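Local coordinates for probable glutamine-binding lipoprotein GlnH (GLNBP) (Mycobacterium tuberculosis, PDB 6H20), which binds amino acids such as asparagine and glutamate as an extracellular solute-binding lipoprotein, and probably senses aspartate to control protein kinase G and glutamate metabolism, at residues S65-D68 / E73-G76; T108-S113 / K130-S135; R174-R177 / P182-I185; V196-R201 / P221-V226; G261-L266 / A279-R284. One frame throughout, in Å; residues are numbered along the deposited sequence.

Contact 1: residues S65-D68 / E73-G76; sequences SFRD and EITG
With chi1 at 68°, the ring of Phe66 is tucked between its own backbone N and carbonyl carbon, and CG2 of Thr75 takes the corresponding place on its residue; as cross-strand neighbours on one face of the hairpin, the two side chains run side by side, pointing the same way. The methyl sits over one face of the ring, toward the rim, with Thr75 CG2 3.9 Å from the Phe66 ring centroid, a CH-pi contact. CB of Asp68 approaches the same methyl. On the other face of this two-stranded hairpin, Arg67 bends at chi3 (-44°), bringing its NH1 to 4.0 Å from Ile74 CG1; that nitrogen is bonded to Gly72 O in the turn.

The backbone forms one antiparallel hydrogen-bonded pair, Phe66 N to Thr75 O at 3.0 Å and Thr75 N to Phe66 O at 2.9 Å. A third bond, Asp68 N to Glu73 O at 2.9 Å, closes the hairpin at its turn end, where Asp68 OD1 accepts from the backbone N of both Ile70 and Thr71. At the open end Gly76 has a phi of 130°, a backbone angle that suits glycine.

Gly76 is the N-cap of helix 77-90, so the hairpin leads straight into that helix. Val79 on the helix touches both Ser65 and Ile74, while Ser65 OG bonds to Asp58 O, just beyond strand 53-57.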
# COMPACT_ATOMS: atom_id res chain seq x y z
N SER A 65 -5.40 5.11 4.59
CA SER A 65 -5.01 6.47 4.95
C SER A 65 -6.01 7.38 4.24
O SER A 65 -6.04 7.43 3.01
CB SER A 65 -3.56 6.78 4.57
OG SER A 65 -3.28 6.58 3.19
N PHE A 66 -6.87 8.00 5.03
CA PHE A 66 -7.97 8.81 4.51
C PHE A 66 -8.37 9.79 5.60
O PHE A 66 -8.02 9.61 6.77
CB PHE A 66 -9.15 7.92 4.10
CG PHE A 66 -9.85 7.24 5.25
CD1 PHE A 66 -9.34 6.07 5.80
CD2 PHE A 66 -11.00 7.79 5.80
CE1 PHE A 66 -9.97 5.44 6.87
CE2 PHE A 66 -11.64 7.16 6.87
CZ PHE A 66 -11.13 5.99 7.41
N ARG A 67 -9.09 10.84 5.22
CA ARG A 67 -9.59 11.78 6.21
C ARG A 67 -10.98 11.35 6.66
O ARG A 67 -11.90 11.24 5.84
CB ARG A 67 -9.62 13.22 5.69
CG ARG A 67 -10.00 14.22 6.77
CD ARG A 67 -9.93 15.68 6.32
NE ARG A 67 -8.74 15.98 5.54
CZ ARG A 67 -7.53 16.21 6.06
NH1 ARG A 67 -7.34 16.15 7.37
NH2 ARG A 67 -6.51 16.48 5.26
N ASP A 68 -11.13 11.09 7.95
CA ASP A 68 -12.43 10.72 8.50
C ASP A 68 -13.38 11.90 8.33
O ASP A 68 -13.07 13.01 8.77
CB ASP A 68 -12.28 10.38 9.98
CG ASP A 68 -13.56 9.87 10.61
OD1 ASP A 68 -14.53 10.64 10.73
OD2 ASP A 68 -13.59 8.68 10.98
N GLU A 73 -9.81 13.77 11.11
CA GLU A 73 -8.45 13.29 11.33
C GLU A 73 -8.05 12.32 10.23
O GLU A 73 -8.88 11.59 9.69
CB GLU A 73 -8.35 12.59 12.69
CG GLU A 73 -8.68 13.49 13.87
CD GLU A 73 -8.55 12.80 15.22
OE1 GLU A 73 -7.92 11.72 15.29
OE2 GLU A 73 -9.08 13.34 16.22
N ILE A 74 -6.75 12.31 9.90
CA ILE A 74 -6.22 11.29 9.02
C ILE A 74 -6.16 9.99 9.80
O ILE A 74 -5.66 9.96 10.93
CB ILE A 74 -4.81 11.67 8.52
CG1 ILE A 74 -4.80 13.12 8.05
CG2 ILE A 74 -4.30 10.68 7.48
CD1 ILE A 74 -4.19 14.03 9.12
N THR A 75 -6.66 8.92 9.20
CA THR A 75 -6.80 7.67 9.92
C THR A 75 -6.76 6.52 8.93
O THR A 75 -6.70 6.72 7.71
CB THR A 75 -8.07 7.68 10.78
OG1 THR A 75 -8.05 6.58 11.70
CG2 THR A 75 -9.32 7.62 9.92
N GLY A 76 -6.79 5.30 9.46
CA GLY A 76 -6.72 4.10 8.66
C GLY A 76 -5.67 3.13 9.19
O GLY A 76 -4.90 3.44 10.09

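Contact 2: residues T108-S113 / K130-S135; sequences TALQKS and KLVNFS
Leu110 and Val132 make the apolar half of this contact, between helix 106-111 and the segment around strand 132-134. Their side chains cross at about a right angle, and a single branch of the valine does most of the touching: Val132 CG1 lies 3.8 Å from Leu110 CB and 4.0 Å from Leu110 CD1. A chi1 of -58° turns CG1 opposite the valine's carbonyl carbon and so presents it to the helix. Val107, one turn earlier in the helix, also touches Val132 and Leu131. Beside them the chain of Gln111, extended beyond CG, crosses Leu131 obliquely, with Gln111 NE2 in van der Waals contact 3.8 Å from Leu131 CD2.

The polar half is mediated by water. The same NE2 of Gln111 donates to a water at 3.0 Å, and that water donates in turn to Leu131 O at 2.8 Å.

Bonds to the backbone hold the two sides separately. Ser113, with positive phi, closes the helix in a Schellman motif, its N bonded to Leu110 O at 3.1 Å; Leu110 O also accepts from the side-chain amide ND2 of Asn240. Asn133 pairs through its backbone with Ile239 in the sheet.

Arg106 and Arg128, both of the ligand pocket, each lie two residues before one of the segments. Buried methyl contact and a water bridge at the exposed side thus join the helix that carries Arg106 to the chain that follows Arg128, without any direct polar bond between them.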
# COMPACT_ATOMS: atom_id res chain seq x y z
N THR A 108 10.53 8.42 -4.61
CA THR A 108 11.29 9.66 -4.67
C THR A 108 11.39 10.32 -3.30
O THR A 108 12.45 10.83 -2.93
CB THR A 108 10.68 10.61 -5.69
OG1 THR A 108 10.76 10.02 -6.99
CG2 THR A 108 11.44 11.92 -5.71
N ALA A 109 10.30 10.34 -2.54
CA ALA A 109 10.36 10.98 -1.22
C ALA A 109 11.36 10.28 -0.32
O ALA A 109 12.03 10.93 0.48
CB ALA A 109 8.98 11.00 -0.58
N LEU A 110 11.48 8.96 -0.44
CA LEU A 110 12.46 8.23 0.36
C LEU A 110 13.87 8.52 -0.12
O LEU A 110 14.78 8.74 0.69
CB LEU A 110 12.13 6.74 0.31
CG LEU A 110 10.86 6.36 1.07
CD1 LEU A 110 10.42 4.95 0.71
CD2 LEU A 110 11.10 6.49 2.56
N GLN A 111 14.08 8.53 -1.44
CA GLN A 111 15.40 8.82 -2.00
C GLN A 111 15.88 10.21 -1.58
O GLN A 111 17.08 10.41 -1.31
CB GLN A 111 15.34 8.73 -3.52
CG GLN A 111 15.28 7.31 -4.06
CD GLN A 111 15.21 7.29 -5.57
OE1 GLN A 111 14.38 7.97 -6.17
NE2 GLN A 111 16.09 6.51 -6.20
N LYS A 112 14.97 11.18 -1.53
CA LYS A 112 15.31 12.56 -1.20
C LYS A 112 15.27 12.83 0.30
O LYS A 112 15.41 13.98 0.70
CB LYS A 112 14.35 13.52 -1.90
CG LYS A 112 14.47 13.58 -3.41
CD LYS A 112 13.38 14.46 -3.99
CE LYS A 112 13.84 15.18 -5.25
NZ LYS A 112 14.42 14.25 -6.26
N SER A 113 15.06 11.80 1.12
CA SER A 113 14.98 11.95 2.57
C SER A 113 13.95 13.01 2.97
O SER A 113 14.17 13.80 3.89
CB SER A 113 16.36 12.23 3.18
OG SER A 113 17.22 11.14 2.96
N LYS A 130 15.94 -2.00 -5.40
CA LYS A 130 17.13 -1.38 -5.96
C LYS A 130 17.25 0.08 -5.54
O LYS A 130 18.34 0.66 -5.61
CB LYS A 130 17.09 -1.44 -7.49
CG LYS A 130 17.19 -2.83 -8.08
CD LYS A 130 17.03 -2.79 -9.60
CE LYS A 130 17.05 -4.19 -10.19
NZ LYS A 130 18.10 -4.35 -11.23
N LEU A 131 16.14 0.69 -5.13
CA LEU A 131 16.05 2.12 -4.87
C LEU A 131 15.77 2.49 -3.42
O LEU A 131 16.20 3.56 -2.98
CB LEU A 131 14.97 2.76 -5.75
CG LEU A 131 15.10 2.47 -7.25
CD1 LEU A 131 13.90 3.01 -8.00
CD2 LEU A 131 16.39 3.09 -7.78
N VAL A 132 15.01 1.67 -2.68
CA VAL A 132 14.67 1.96 -1.30
C VAL A 132 14.78 0.68 -0.48
O VAL A 132 14.84 -0.43 -1.03
CB VAL A 132 13.25 2.55 -1.15
CG1 VAL A 132 13.10 3.82 -1.97
CG2 VAL A 132 12.19 1.52 -1.56
N ASN A 133 14.77 0.83 0.84
CA ASN A 133 14.70 -0.31 1.73
C ASN A 133 13.26 -0.54 2.20
O ASN A 133 12.39 0.30 2.04
CB ASN A 133 15.63 -0.11 2.93
CG ASN A 133 16.46 -1.32 3.18
OD1 ASN A 133 15.93 -2.43 3.26
ND2 ASN A 133 17.78 -1.14 3.28
N PHE A 134 13.04 -1.71 2.80
CA PHE A 134 11.72 -2.05 3.32
C PHE A 134 11.86 -2.82 4.62
O PHE A 134 12.80 -3.60 4.80
CB PHE A 134 10.92 -2.96 2.37
CG PHE A 134 10.48 -2.30 1.10
CD1 PHE A 134 9.33 -1.51 1.07
CD2 PHE A 134 11.17 -2.50 -0.08
CE1 PHE A 134 8.90 -0.91 -0.12
CE2 PHE A 134 10.76 -1.90 -1.27
CZ PHE A 134 9.61 -1.11 -1.29
N SER A 135 10.88 -2.63 5.50
CA SER A 135 10.66 -3.50 6.64
C SER A 135 10.19 -4.88 6.16
O SER A 135 9.95 -5.12 4.98
CB SER A 135 9.54 -2.94 7.52
OG SER A 135 8.28 -3.04 6.86
O HOH W 1 17.99 5.11 -4.41

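Contact 3: residues R174-R177 / P182-I185; sequences RRIR and PPVI
Ile176 packs its CG2 methyl against Pro183 and Ile185, across the second half of a beta-alpha-beta unit: strand 163-167, helix 171-176, then strand 184-188, which runs parallel to the first. The contact joins the C-terminal part of helix 171-176 to the chain entering strand 184-188.

Ile176 is the side chain to follow. Its CB points toward the strand segment, and chi1 of -64° sets CG1 opposite the carbonyl carbon and CG2 opposite the backbone N. This orientation makes CG2 the branch that does the work. It meets the proline ring at Pro183 CG, 3.7 Å away, and the isoleucine at Ile185 CD1, 3.9 Å away, with Ile185 CG1 only slightly farther off at 4.0 Å. The two isoleucines slide past each other in opposite directions, whereas the proline ring crosses Ile176 obliquely. Around this cluster the residue also touches Val166 of the neighbouring strand and Gln143 of strand 139-148. Val166 reaches Ile185 as well, so the helix packs onto both parallel strands at once.

Arg177 adds its aliphatic stem, crossing Ile185. Bends at chi2 and chi3 fold the chain back, and its guanidinium bonds through NH1 to Pro14 O in the N-terminal region. Backbone bonds from Arg177 to Leu16 and from Ile185 to Met10 tie both segments to that same region. The methylene at the fold in the arginine closes over the end of the isoleucine at about a right angle, with Arg177 CD 3.8 Å from Ile185 CD1.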
# COMPACT_ATOMS: atom_id res chain seq x y z
N ARG A 174 1.39 -2.27 -13.67
CA ARG A 174 2.28 -3.23 -14.31
C ARG A 174 1.58 -4.55 -14.60
O ARG A 174 1.78 -5.15 -15.66
CB ARG A 174 3.53 -3.43 -13.44
CG ARG A 174 4.48 -4.49 -13.96
CD ARG A 174 5.12 -4.09 -15.28
NE ARG A 174 6.06 -5.12 -15.75
CZ ARG A 174 5.69 -6.29 -16.27
NH1 ARG A 174 6.60 -7.16 -16.67
NH2 ARG A 174 4.40 -6.58 -16.40
N ARG A 175 0.71 -5.00 -13.69
CA ARG A 175 0.02 -6.27 -13.90
C ARG A 175 -1.04 -6.17 -15.00
O ARG A 175 -1.20 -7.09 -15.80
CB ARG A 175 -0.60 -6.74 -12.58
CG ARG A 175 -1.48 -7.99 -12.69
CD ARG A 175 -0.68 -9.18 -13.20
NE ARG A 175 -1.50 -10.38 -13.34
CZ ARG A 175 -2.20 -10.69 -14.43
NH1 ARG A 175 -2.21 -9.87 -15.48
NH2 ARG A 175 -2.90 -11.82 -14.47
N ILE A 176 -1.78 -5.06 -15.04
CA ILE A 176 -2.75 -4.85 -16.11
C ILE A 176 -2.07 -4.77 -17.48
O ILE A 176 -2.65 -5.14 -18.50
CB ILE A 176 -3.60 -3.60 -15.81
CG1 ILE A 176 -4.41 -3.83 -14.53
CG2 ILE A 176 -4.52 -3.26 -16.98
CD1 ILE A 176 -5.23 -5.07 -14.55
N ARG A 177 -0.82 -4.28 -17.51
CA ARG A 177 -0.08 -4.21 -18.78
C ARG A 177 0.30 -5.58 -19.32
O ARG A 177 0.79 -5.66 -20.45
CB ARG A 177 1.16 -3.33 -18.61
CG ARG A 177 0.86 -1.85 -18.50
CD ARG A 177 0.79 -1.18 -19.88
NE ARG A 177 2.13 -1.06 -20.46
CZ ARG A 177 2.56 -1.80 -21.48
NH1 ARG A 177 1.77 -2.70 -22.04
NH2 ARG A 177 3.80 -1.64 -21.94
N PRO A 182 -5.04 -6.19 -24.62
CA PRO A 182 -5.00 -5.24 -23.51
C PRO A 182 -6.38 -4.68 -23.22
O PRO A 182 -7.24 -4.56 -24.12
CB PRO A 182 -4.06 -4.14 -24.03
CG PRO A 182 -3.18 -4.85 -25.03
CD PRO A 182 -4.14 -5.79 -25.71
N PRO A 183 -6.64 -4.31 -21.97
CA PRO A 183 -7.74 -3.38 -21.69
C PRO A 183 -7.40 -2.02 -22.27
O PRO A 183 -6.27 -1.74 -22.66
CB PRO A 183 -7.76 -3.31 -20.16
CG PRO A 183 -6.75 -4.31 -19.68
CD PRO A 183 -5.81 -4.55 -20.79
N VAL A 184 -8.41 -1.16 -22.31
CA VAL A 184 -8.18 0.27 -22.41
C VAL A 184 -7.77 0.73 -21.01
O VAL A 184 -8.55 0.62 -20.06
CB VAL A 184 -9.44 1.00 -22.87
CG1 VAL A 184 -9.25 2.50 -22.77
CG2 VAL A 184 -9.81 0.58 -24.29
N ILE A 185 -6.54 1.22 -20.87
CA ILE A 185 -6.01 1.53 -19.54
C ILE A 185 -6.20 3.01 -19.26
O ILE A 185 -5.69 3.86 -20.01
CB ILE A 185 -4.55 1.10 -19.40
CG1 ILE A 185 -4.40 -0.40 -19.71
CG2 ILE A 185 -4.06 1.40 -17.97
CD1 ILE A 185 -2.95 -0.91 -19.65

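Contact 4: residues V196-R201 / P221-V226; sequences VALQQR and PYLHIV
Leu198 and Leu223 reach toward each other tip to tip, and one methyl of the helix leucine meets both branches of the strand leucine: Leu198 CD2 lies 3.8 Å from Leu223 CD2 and 3.9 Å from Leu223 CD1. This is the buried point of the contact between helix 191-199 and strand 223-226. A chi1 of -174° sets Leu198 CG opposite its backbone N, directing the side chain toward the strand.

At the surface there is a second pairing. Arg201 and Tyr222 cross at about a right angle, with guanidinium and ring planes 71° apart, and the hydroxyl comes to the guanidinium edge, near its plane. The bond from Arg201 NH2 to Tyr222 OH is weak, 3.4 Å long and bent to 136°. A water supplements it, accepting weakly from Arg201 NE at 2.9 Å and donating to Tyr222 OH at 3.0 Å. The hydroxyl has a stronger partner elsewhere, Asp150 OD1, just past strand 139-148.

Farther out, the backbone sets both residues in place. Arg201 has positive phi and is the C' residue of a Schellman motif that ends the helix, with Arg201 N bonded to Leu198 O at 2.9 Å. Tyr222 is held by backbone pairing with Arg149, and strand 223-226 continues antiparallel to 139-148, whose Leu146 touches Leu223.

Methyl packing therefore provides the dry link between helix and strand, while the long arginine-tyrosine bond and its water add a modest polar link at the rim; Asp150, bonded to the Tyr222 hydroxyl, helps to fix where that oxygen meets the arginine and the water.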
# COMPACT_ATOMS: atom_id res chain seq x y z
N VAL A 196 -14.49 7.42 -8.30
CA VAL A 196 -15.30 8.47 -8.92
C VAL A 196 -15.56 8.15 -10.39
O VAL A 196 -16.69 8.26 -10.87
CB VAL A 196 -14.63 9.84 -8.75
CG1 VAL A 196 -15.37 10.90 -9.58
CG2 VAL A 196 -14.62 10.23 -7.28
N ALA A 197 -14.52 7.74 -11.11
CA ALA A 197 -14.67 7.42 -12.53
C ALA A 197 -15.69 6.30 -12.74
O ALA A 197 -16.48 6.33 -13.69
CB ALA A 197 -13.32 7.03 -13.12
N LEU A 198 -15.68 5.29 -11.87
CA LEU A 198 -16.62 4.18 -12.03
C LEU A 198 -18.03 4.63 -11.65
O LEU A 198 -19.00 4.26 -12.32
CB LEU A 198 -16.17 2.99 -11.19
CG LEU A 198 -16.96 1.69 -11.33
CD1 LEU A 198 -17.10 1.24 -12.79
CD2 LEU A 198 -16.29 0.59 -10.51
N GLN A 199 -18.15 5.44 -10.60
CA GLN A 199 -19.46 5.97 -10.23
C GLN A 199 -20.07 6.77 -11.37
O GLN A 199 -21.29 6.76 -11.55
CB GLN A 199 -19.35 6.82 -8.98
CG GLN A 199 -19.08 6.01 -7.74
CD GLN A 199 -18.81 6.84 -6.51
OE1 GLN A 199 -18.17 7.89 -6.58
NE2 GLN A 199 -19.29 6.37 -5.37
N GLN A 200 -19.24 7.47 -12.13
CA GLN A 200 -19.71 8.26 -13.26
C GLN A 200 -19.72 7.48 -14.56
O GLN A 200 -19.96 8.08 -15.62
CB GLN A 200 -18.87 9.53 -13.40
CG GLN A 200 -18.75 10.29 -12.10
CD GLN A 200 -18.25 11.70 -12.29
OE1 GLN A 200 -18.20 12.22 -13.40
NE2 GLN A 200 -17.87 12.34 -11.19
N ARG A 201 -19.49 6.17 -14.50
CA ARG A 201 -19.51 5.29 -15.67
C ARG A 201 -18.52 5.73 -16.75
O ARG A 201 -18.78 5.57 -17.95
CB ARG A 201 -20.93 5.12 -16.23
CG ARG A 201 -21.94 4.75 -15.16
CD ARG A 201 -23.21 4.19 -15.76
NE ARG A 201 -23.78 3.13 -14.92
CZ ARG A 201 -24.82 3.31 -14.10
NH1 ARG A 201 -25.40 4.50 -14.01
NH2 ARG A 201 -25.27 2.29 -13.38
N PRO A 221 -21.37 0.23 -1.98
CA PRO A 221 -21.72 -1.20 -1.91
C PRO A 221 -22.41 -1.75 -3.15
O PRO A 221 -22.69 -2.96 -3.20
CB PRO A 221 -22.62 -1.29 -0.67
CG PRO A 221 -22.41 -0.01 0.06
CD PRO A 221 -22.04 1.02 -0.94
N TYR A 222 -22.67 -0.92 -4.15
CA TYR A 222 -23.11 -1.40 -5.46
C TYR A 222 -21.98 -2.14 -6.18
O TYR A 222 -22.24 -2.89 -7.13
CB TYR A 222 -23.65 -0.20 -6.24
CG TYR A 222 -23.86 -0.36 -7.74
CD1 TYR A 222 -24.63 -1.40 -8.26
CD2 TYR A 222 -23.31 0.56 -8.63
CE1 TYR A 222 -24.83 -1.52 -9.64
CE2 TYR A 222 -23.52 0.45 -9.99
CZ TYR A 222 -24.27 -0.59 -10.49
OH TYR A 222 -24.44 -0.68 -11.86
N LEU A 223 -20.74 -1.95 -5.75
CA LEU A 223 -19.61 -2.64 -6.36
C LEU A 223 -19.28 -3.92 -5.61
O LEU A 223 -19.59 -4.08 -4.43
CB LEU A 223 -18.38 -1.72 -6.37
CG LEU A 223 -18.67 -0.29 -6.82
CD1 LEU A 223 -17.36 0.50 -6.77
CD2 LEU A 223 -19.23 -0.27 -8.23
N HIS A 224 -18.64 -4.85 -6.32
CA HIS A 224 -18.18 -6.10 -5.71
C HIS A 224 -16.83 -6.51 -6.29
O HIS A 224 -16.44 -6.09 -7.39
CB HIS A 224 -19.22 -7.24 -5.79
CG HIS A 224 -19.51 -7.74 -7.17
ND1 HIS A 224 -20.31 -8.85 -7.40
CD2 HIS A 224 -19.13 -7.30 -8.40
CE1 HIS A 224 -20.40 -9.07 -8.70
NE2 HIS A 224 -19.69 -8.15 -9.33
N ILE A 225 -16.12 -7.36 -5.54
CA ILE A 225 -14.80 -7.82 -5.92
C ILE A 225 -14.93 -9.20 -6.54
O ILE A 225 -15.60 -10.09 -5.98
CB ILE A 225 -13.88 -7.86 -4.68
CG1 ILE A 225 -13.66 -6.44 -4.14
CG2 ILE A 225 -12.54 -8.51 -5.03
CD1 ILE A 225 -12.98 -6.40 -2.77
N VAL A 226 -14.29 -9.39 -7.69
CA VAL A 226 -14.40 -10.60 -8.48
C VAL A 226 -13.01 -11.03 -8.94
O VAL A 226 -12.04 -10.27 -8.86
CB VAL A 226 -15.34 -10.43 -9.69
CG1 VAL A 226 -16.74 -10.01 -9.23
CG2 VAL A 226 -14.78 -9.41 -10.66
O HOH W 2 -22.52 1.10 -13.36

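Contact 5: residues G261-L266 / A279-R284; sequences GTWNTL and APPTPR
Trp263 lays one face of its indole against Pro280, and this is the tight part of the contact. Pro280 CA stands almost squarely above the six-membered ring, 3.8 Å from the centroid of that Trp263 ring and 6° off its normal, a clear CH-pi contact. The rest of the proline spreads toward the junction of the two indole rings: Pro280 CG lies 3.7 Å from Trp263 CE3, and Pro280 CB is 3.8 Å from Trp263 CD2. Pro281 follows at an oblique approach, its CD 3.6 Å from Trp263 CZ2. The indole is brought here by a chi1 of -168°, which sets CG opposite the backbone N and points the rings from helix 262-270 toward the returning chain.

The looser side begins at Ala279, which is exposed, turns its CB away from the helix, and brings only its carbonyl O to 4.2 Å from Trp263 CH2. Toward the other end of the segment the chain leaves the tryptophan: Pro283 packs instead on Glu255 and Arg258 of helix 244-259, and Arg284 forms a salt bridge with Asp26.

The indole is also gripped from outside the pair. Its NE1 donates to Tyr138 O, and the ring of Tyr267, one turn farther along the helix, meets it with planes about 30° apart.

Proline C-H groups carry a slight positive polarisation that suits the electron-rich indole, so the extended, proline-rich chain is held to the helix by CH-pi and apolar contact, while the single indole N-H is used on the backbone carbonyl of Tyr138.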
# COMPACT_ATOMS: atom_id res chain seq x y z
N GLY A 261 -0.75 -8.49 20.29
CA GLY A 261 -2.16 -8.32 20.02
C GLY A 261 -2.51 -7.09 19.22
O GLY A 261 -3.66 -6.96 18.77
N THR A 262 -1.56 -6.17 19.01
CA THR A 262 -1.89 -4.91 18.35
C THR A 262 -2.24 -5.11 16.88
O THR A 262 -3.20 -4.52 16.38
CB THR A 262 -0.72 -3.92 18.47
OG1 THR A 262 -0.47 -3.64 19.85
CG2 THR A 262 -1.06 -2.62 17.76
N TRP A 263 -1.49 -5.96 16.18
CA TRP A 263 -1.80 -6.22 14.78
C TRP A 263 -3.21 -6.77 14.63
O TRP A 263 -3.99 -6.31 13.78
CB TRP A 263 -0.76 -7.17 14.18
CG TRP A 263 -0.82 -7.26 12.69
CD1 TRP A 263 -0.06 -6.56 11.81
CD2 TRP A 263 -1.68 -8.11 11.91
NE1 TRP A 263 -0.39 -6.91 10.52
CE2 TRP A 263 -1.38 -7.86 10.55
CE3 TRP A 263 -2.66 -9.05 12.22
CZ2 TRP A 263 -2.03 -8.51 9.51
CZ3 TRP A 263 -3.31 -9.70 11.18
CH2 TRP A 263 -2.98 -9.43 9.84
N ASN A 264 -3.56 -7.75 15.46
CA ASN A 264 -4.91 -8.31 15.41
C ASN A 264 -5.97 -7.24 15.65
O ASN A 264 -7.00 -7.19 14.97
CB ASN A 264 -5.04 -9.42 16.46
CG ASN A 264 -6.40 -10.07 16.45
OD1 ASN A 264 -6.69 -10.90 15.59
ND2 ASN A 264 -7.24 -9.68 17.40
N THR A 265 -5.72 -6.36 16.62
CA THR A 265 -6.66 -5.28 16.92
C THR A 265 -6.82 -4.35 15.73
O THR A 265 -7.95 -3.95 15.39
CB THR A 265 -6.16 -4.53 18.16
OG1 THR A 265 -6.25 -5.39 19.31
CG2 THR A 265 -6.98 -3.27 18.40
N LEU A 266 -5.72 -4.02 15.05
CA LEU A 266 -5.79 -3.13 13.90
C LEU A 266 -6.50 -3.78 12.73
O LEU A 266 -7.26 -3.11 12.02
CB LEU A 266 -4.39 -2.67 13.50
CG LEU A 266 -3.68 -1.80 14.53
CD1 LEU A 266 -2.31 -1.40 14.00
CD2 LEU A 266 -4.51 -0.57 14.87
N ALA A 279 -3.56 -14.98 10.71
CA ALA A 279 -2.35 -14.72 11.48
C ALA A 279 -1.61 -13.57 10.80
O ALA A 279 -1.71 -13.39 9.58
CB ALA A 279 -1.45 -15.95 11.48
N PRO A 280 -0.86 -12.77 11.56
CA PRO A 280 -0.04 -11.74 10.92
C PRO A 280 0.95 -12.38 9.98
O PRO A 280 1.36 -13.54 10.18
CB PRO A 280 0.67 -11.07 12.10
CG PRO A 280 -0.06 -11.48 13.32
CD PRO A 280 -0.71 -12.79 13.02
N PRO A 281 1.37 -11.68 8.93
CA PRO A 281 2.38 -12.23 8.03
C PRO A 281 3.64 -12.58 8.80
O PRO A 281 4.06 -11.85 9.70
CB PRO A 281 2.64 -11.10 7.03
CG PRO A 281 1.55 -10.13 7.22
CD PRO A 281 1.00 -10.29 8.59
N THR A 282 4.22 -13.73 8.48
CA THR A 282 5.43 -14.16 9.17
C THR A 282 6.63 -13.39 8.63
O THR A 282 6.83 -13.35 7.41
CB THR A 282 5.64 -15.66 8.96
OG1 THR A 282 4.55 -16.38 9.57
CG2 THR A 282 6.94 -16.11 9.59
N PRO A 283 7.43 -12.75 9.48
CA PRO A 283 8.58 -11.99 8.99
C PRO A 283 9.67 -12.92 8.49
O PRO A 283 9.86 -14.03 8.99
CB PRO A 283 9.05 -11.22 10.23
CG PRO A 283 8.63 -12.10 11.38
CD PRO A 283 7.30 -12.67 10.95
N ARG A 284 10.39 -12.45 7.47
CA ARG A 284 11.54 -13.14 6.92
C ARG A 284 12.75 -12.23 7.03
O ARG A 284 12.66 -11.04 6.71
CB ARG A 284 11.27 -13.51 5.46
CG ARG A 284 12.45 -14.15 4.75
CD ARG A 284 12.21 -14.26 3.25
NE ARG A 284 12.08 -15.64 2.81
CZ ARG A 284 13.11 -16.41 2.46
NH1 ARG A 284 14.35 -15.93 2.50
NH2 ARG A 284 12.90 -17.65 2.06

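How the contacts relate
Contact 3 is the most buried of the five; contacts 1, 2, 4 and 5 each mix buried with exposed residues. Contacts 2, 3 and 4 all set a helix end against a strand of the same large mixed sheet, and contacts 3 and 4 follow each other through strand 184-188 and helix 191-199. Both 2 and 4 pair aliphatic packing inside with a water bridge outside, although they lie on opposite sides of the chain's centre, about 33 Å apart between centres. Contact 1 differs in being a backbone-bonded hairpin with its own small sheet. Contact 5, about 6 Å from it at the nearest atoms, relies on an aromatic face and prolines instead.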